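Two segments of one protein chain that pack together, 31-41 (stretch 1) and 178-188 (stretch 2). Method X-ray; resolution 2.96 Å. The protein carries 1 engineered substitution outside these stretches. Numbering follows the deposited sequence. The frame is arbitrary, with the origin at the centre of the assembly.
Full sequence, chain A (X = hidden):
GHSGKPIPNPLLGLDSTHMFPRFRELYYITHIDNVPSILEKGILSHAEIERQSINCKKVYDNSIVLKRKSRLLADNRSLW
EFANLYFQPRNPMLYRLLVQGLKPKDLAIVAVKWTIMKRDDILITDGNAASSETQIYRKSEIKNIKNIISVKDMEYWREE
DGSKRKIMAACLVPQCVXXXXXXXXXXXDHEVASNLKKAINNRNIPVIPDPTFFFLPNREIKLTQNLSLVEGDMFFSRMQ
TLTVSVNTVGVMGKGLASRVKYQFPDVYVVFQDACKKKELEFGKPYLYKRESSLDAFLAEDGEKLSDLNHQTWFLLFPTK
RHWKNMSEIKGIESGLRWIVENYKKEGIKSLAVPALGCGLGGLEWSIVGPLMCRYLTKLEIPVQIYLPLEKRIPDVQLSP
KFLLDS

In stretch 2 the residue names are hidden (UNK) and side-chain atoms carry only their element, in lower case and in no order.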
# COMPACT_ATOMS: atom_id res chain seq x y z
N HIS A 31 -11.75 -12.12 -8.02
CA HIS A 31 -13.09 -11.62 -7.63
C HIS A 31 -13.68 -12.61 -6.62
O HIS A 31 -13.49 -13.82 -6.80
CB HIS A 31 -13.99 -11.41 -8.86
CG HIS A 31 -15.14 -10.50 -8.61
ND1 HIS A 31 -16.18 -10.83 -7.76
CD2 HIS A 31 -15.43 -9.28 -9.11
CE1 HIS A 31 -17.06 -9.85 -7.74
NE2 HIS A 31 -16.62 -8.88 -8.56
N ILE A 32 -14.36 -12.10 -5.59
CA ILE A 32 -14.85 -12.93 -4.46
C ILE A 32 -15.99 -13.84 -4.95
O ILE A 32 -16.27 -14.84 -4.26
CB ILE A 32 -15.26 -12.06 -3.26
CG1 ILE A 32 -15.53 -12.91 -2.02
CG2 ILE A 32 -16.43 -11.16 -3.61
CD1 ILE A 32 -15.65 -12.13 -0.74
N ASP A 33 -16.60 -13.53 -6.09
CA ASP A 33 -17.65 -14.37 -6.74
C ASP A 33 -17.05 -15.71 -7.18
O ASP A 33 -17.80 -16.70 -7.23
CB ASP A 33 -18.30 -13.63 -7.92
CG ASP A 33 -19.17 -12.45 -7.53
OD1 ASP A 33 -19.51 -12.32 -6.32
OD2 ASP A 33 -19.51 -11.65 -8.44
N ASN A 34 -15.74 -15.75 -7.46
CA ASN A 34 -15.04 -16.94 -8.02
C ASN A 34 -14.60 -17.91 -6.92
O ASN A 34 -14.15 -19.01 -7.27
CB ASN A 34 -13.81 -16.55 -8.84
CG ASN A 34 -14.15 -15.73 -10.06
OD1 ASN A 34 -15.23 -15.86 -10.63
ND2 ASN A 34 -13.22 -14.88 -10.48
N VAL A 35 -14.69 -17.54 -5.64
CA VAL A 35 -14.03 -18.29 -4.53
C VAL A 35 -14.61 -19.70 -4.42
O VAL A 35 -13.85 -20.65 -4.30
CB VAL A 35 -14.09 -17.53 -3.18
CG1 VAL A 35 -13.57 -18.38 -2.03
CG2 VAL A 35 -13.32 -16.22 -3.26
N PRO A 36 -15.96 -19.89 -4.44
CA PRO A 36 -16.54 -21.23 -4.44
C PRO A 36 -16.07 -22.10 -5.63
O PRO A 36 -15.69 -23.23 -5.39
CB PRO A 36 -18.05 -20.98 -4.50
CG PRO A 36 -18.21 -19.59 -3.92
CD PRO A 36 -16.99 -18.84 -4.39
N SER A 37 -16.08 -21.54 -6.85
CA SER A 37 -15.57 -22.18 -8.10
C SER A 37 -14.14 -22.69 -7.88
O SER A 37 -13.86 -23.82 -8.28
CB SER A 37 -15.60 -21.23 -9.26
OG SER A 37 -16.93 -20.96 -9.67
N ILE A 38 -13.29 -21.86 -7.27
CA ILE A 38 -11.84 -22.14 -7.04
C ILE A 38 -11.70 -23.24 -5.98
O ILE A 38 -10.85 -24.13 -6.19
CB ILE A 38 -11.08 -20.86 -6.65
CG1 ILE A 38 -10.92 -19.92 -7.85
CG2 ILE A 38 -9.73 -21.19 -6.02
CD1 ILE A 38 -10.47 -18.53 -7.50
N LEU A 39 -12.49 -23.19 -4.91
CA LEU A 39 -12.42 -24.20 -3.81
C LEU A 39 -12.85 -25.57 -4.34
O LEU A 39 -12.41 -26.58 -3.77
CB LEU A 39 -13.29 -23.76 -2.63
CG LEU A 39 -12.69 -22.67 -1.74
CD1 LEU A 39 -13.59 -22.40 -0.54
CD2 LEU A 39 -11.27 -23.02 -1.29
N GLU A 40 -13.67 -25.59 -5.39
CA GLU A 40 -14.21 -26.82 -6.03
C GLU A 40 -13.27 -27.27 -7.16
O GLU A 40 -12.66 -28.34 -7.02
CB GLU A 40 -15.64 -26.55 -6.52
CG GLU A 40 -16.47 -27.80 -6.72
CD GLU A 40 -17.90 -27.51 -7.16
OE1 GLU A 40 -18.10 -26.57 -7.96
OE2 GLU A 40 -18.82 -28.23 -6.71
N LYS A 41 -13.15 -26.46 -8.22
CA LYS A 41 -12.39 -26.76 -9.46
C LYS A 41 -10.88 -26.64 -9.23
O LYS A 41 -10.13 -27.49 -9.75
CB LYS A 41 -12.78 -25.81 -10.60
CG LYS A 41 -14.16 -26.02 -11.21
CD LYS A 41 -14.13 -26.66 -12.57
CE LYS A 41 -15.49 -26.85 -13.19
NZ LYS A 41 -16.12 -28.13 -12.76
N UNK A 178 -4.39 -27.61 -7.38
CA UNK A 178 -5.31 -28.50 -6.63
C UNK A 178 -5.82 -27.75 -5.39
O UNK A 178 -5.01 -27.22 -4.63
o UNK A 178 -5.68 -31.93 -6.29
o UNK A 178 -6.20 -30.57 -4.62
c UNK A 178 -5.57 -30.85 -5.68
c UNK A 178 -4.62 -29.81 -6.24
N UNK A 179 -7.15 -27.66 -5.17
CA UNK A 179 -7.70 -27.00 -3.99
C UNK A 179 -7.13 -27.43 -2.63
O UNK A 179 -7.27 -26.65 -1.70
c UNK A 179 -9.19 -27.37 -4.04
c UNK A 179 -8.21 -28.13 -6.08
c UNK A 179 -9.47 -27.51 -5.51
N UNK A 180 -6.51 -28.61 -2.53
CA UNK A 180 -5.89 -29.12 -1.28
C UNK A 180 -4.62 -28.33 -0.93
O UNK A 180 -4.15 -28.49 0.20
c UNK A 180 -6.84 -31.49 -1.27
n UNK A 180 -5.97 -33.24 -2.77
n UNK A 180 -5.21 -34.57 -4.48
n UNK A 180 -6.03 -35.53 -2.56
c UNK A 180 -5.74 -34.45 -3.27
c UNK A 180 -6.55 -32.97 -1.46
c UNK A 180 -5.60 -30.62 -1.39
N UNK A 181 -4.11 -27.51 -1.85
CA UNK A 181 -2.96 -26.61 -1.61
C UNK A 181 -3.41 -25.28 -0.99
O UNK A 181 -2.52 -24.50 -0.58
c UNK A 181 -1.56 -28.10 -4.58
c UNK A 181 0.66 -28.80 -3.10
c UNK A 181 -1.31 -27.43 -3.39
c UNK A 181 0.40 -29.45 -4.29
c UNK A 181 -0.18 -27.79 -2.66
c UNK A 181 -0.71 -29.10 -5.03
c UNK A 181 -2.21 -26.32 -2.91
o UNK A 181 1.24 -30.44 -4.71
N UNK A 182 -4.72 -25.00 -0.91
CA UNK A 182 -5.27 -23.70 -0.42
C UNK A 182 -5.28 -23.68 1.12
O UNK A 182 -5.96 -24.54 1.72
c UNK A 182 -7.94 -23.08 -3.21
c UNK A 182 -7.30 -22.20 -0.40
c UNK A 182 -6.66 -23.43 -1.03
c UNK A 182 -6.59 -23.31 -2.55
N UNK A 183 -4.58 -22.70 1.71
CA UNK A 183 -4.43 -22.48 3.17
C UNK A 183 -5.68 -21.80 3.72
O UNK A 183 -6.23 -22.27 4.73
o UNK A 183 -2.03 -22.18 3.00
c UNK A 183 -3.23 -21.62 3.49
N UNK A 184 -6.05 -20.68 3.11
CA UNK A 184 -7.06 -19.73 3.62
C UNK A 184 -7.45 -18.76 2.51
O UNK A 184 -6.83 -18.81 1.43
c UNK A 184 -6.51 -19.00 4.81
N UNK A 185 -8.45 -17.92 2.77
CA UNK A 185 -8.86 -16.82 1.85
C UNK A 185 -8.87 -15.52 2.66
O UNK A 185 -9.56 -15.48 3.70
c UNK A 185 -10.74 -15.93 0.43
c UNK A 185 -10.22 -17.13 1.20
c UNK A 185 -10.14 -18.38 0.32
c UNK A 185 -11.25 -19.36 0.59
N UNK A 186 -8.09 -14.54 2.22
CA UNK A 186 -7.98 -13.20 2.84
C UNK A 186 -9.02 -12.29 2.19
O UNK A 186 -9.28 -12.43 0.99
c UNK A 186 -5.44 -13.20 4.95
c UNK A 186 -4.55 -13.91 5.74
c UNK A 186 -4.77 -14.43 3.04
o UNK A 186 -2.88 -15.59 5.93
c UNK A 186 -5.56 -13.44 3.59
c UNK A 186 -6.54 -12.68 2.74
c UNK A 186 -3.87 -15.15 3.82
c UNK A 186 -3.76 -14.88 5.17
N UNK A 187 -9.58 -11.40 3.00
CA UNK A 187 -10.82 -10.63 2.70
C UNK A 187 -10.75 -9.29 3.42
O UNK A 187 -10.09 -9.23 4.47
c UNK A 187 -12.28 -12.63 2.17
c UNK A 187 -12.05 -11.47 3.12
c UNK A 187 -13.30 -10.63 3.24
N UNK A 188 -11.39 -8.25 2.88
CA UNK A 188 -11.21 -6.83 3.28
C UNK A 188 -11.79 -6.53 4.67
O UNK A 188 -11.16 -5.73 5.39
c UNK A 188 -11.78 -5.91 2.24
o UNK A 188 -13.14 -6.23 1.97

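Position 178 has two side-chain carbons, the second carrying two oxygens. The CA-to-CB bond points away from stretch 1, and nothing there is touched. A short carboxylate of this size is Asp-178.

Position 179 has three carbons that close a ring onto the backbone N. The ring lies against the C-terminal part of stretch 1 and meets mainly backbone, at Ile-38, Leu-39 and Glu-40. Such a ring is found only in proline, so this is Pro-179. Its CB is 3.3 Å from Leu-39 O, and its CG is 3.6 Å from Glu-40 O and 3.7 Å from Ile-38 O.

Position 180 has three carbons, a nitrogen, then a carbon bearing two more nitrogens. Its CA-to-CB bond points away from stretch 1, and nothing there is touched. This guanidinium chain is Arg-180. It turns back to Asp-178. NH1 forms a salt bridge with Asp-178 OD2 at 3.2 Å, and the backbone N of Arg-180 donates to Asp-178 OD1 at 2.9 Å.

Position 181 has one carbon, then a six-carbon ring bearing an oxygen. It is out of reach of stretch 1. This is Tyr-181.

Position 182 has four carbons, forked at the first, with one arm two carbons long. Its CA-to-CB bond points toward stretch 1, and the end of the longer arm meets Ile-38 and Leu-39. The fork at CB excludes leucine, so this is Ile-182. Its CD1 lies 3.8 Å from Ile-38 CG2 and also 3.8 Å from Leu-39 CD2.

Position 183 has one carbon and one oxygen. It is out of reach. This is Ser-183.

Position 184 has a single carbon. Its CA-to-CB bond points away from stretch 1, and it makes no contact. It is Ala-184.

Position 185 again has four carbons forked at the first, with one longer arm. Its CA-to-CB bond points toward stretch 1, and the end of the longer arm meets Val-35 and Leu-39. This is Ile-185. Its CD1 is 3.6 Å from Val-35 CG1 and 4.0 Å from Leu-39 CD1.

Position 186 has one carbon and a six-carbon ring with an oxygen. It does not reach stretch 1. This is Tyr-186, and its OH is hydrogen-bonded elsewhere in the structure.

Position 187 has one carbon carrying two more. One of these loosely meets Ile-32. This is Val-187. Its CG2 is 4.5 Å from Ile-32 CD1.

Position 188 has one carbon and one oxygen. It is out of reach. This is Ser-188.

The helix and strand run nearly antiparallel, at 168°. No hydrogen bond links the two stretches. Apolar side chains fill the space between them, with Ile-182 and Ile-185 reaching the helix from the strand. Leu-39 touches both: its CA-to-CB bond points away, but its end comes nearer. Pro-179 extends the contact by packing on the helix backbone.

Stretch 2 178-188: DPRYISAIYVS
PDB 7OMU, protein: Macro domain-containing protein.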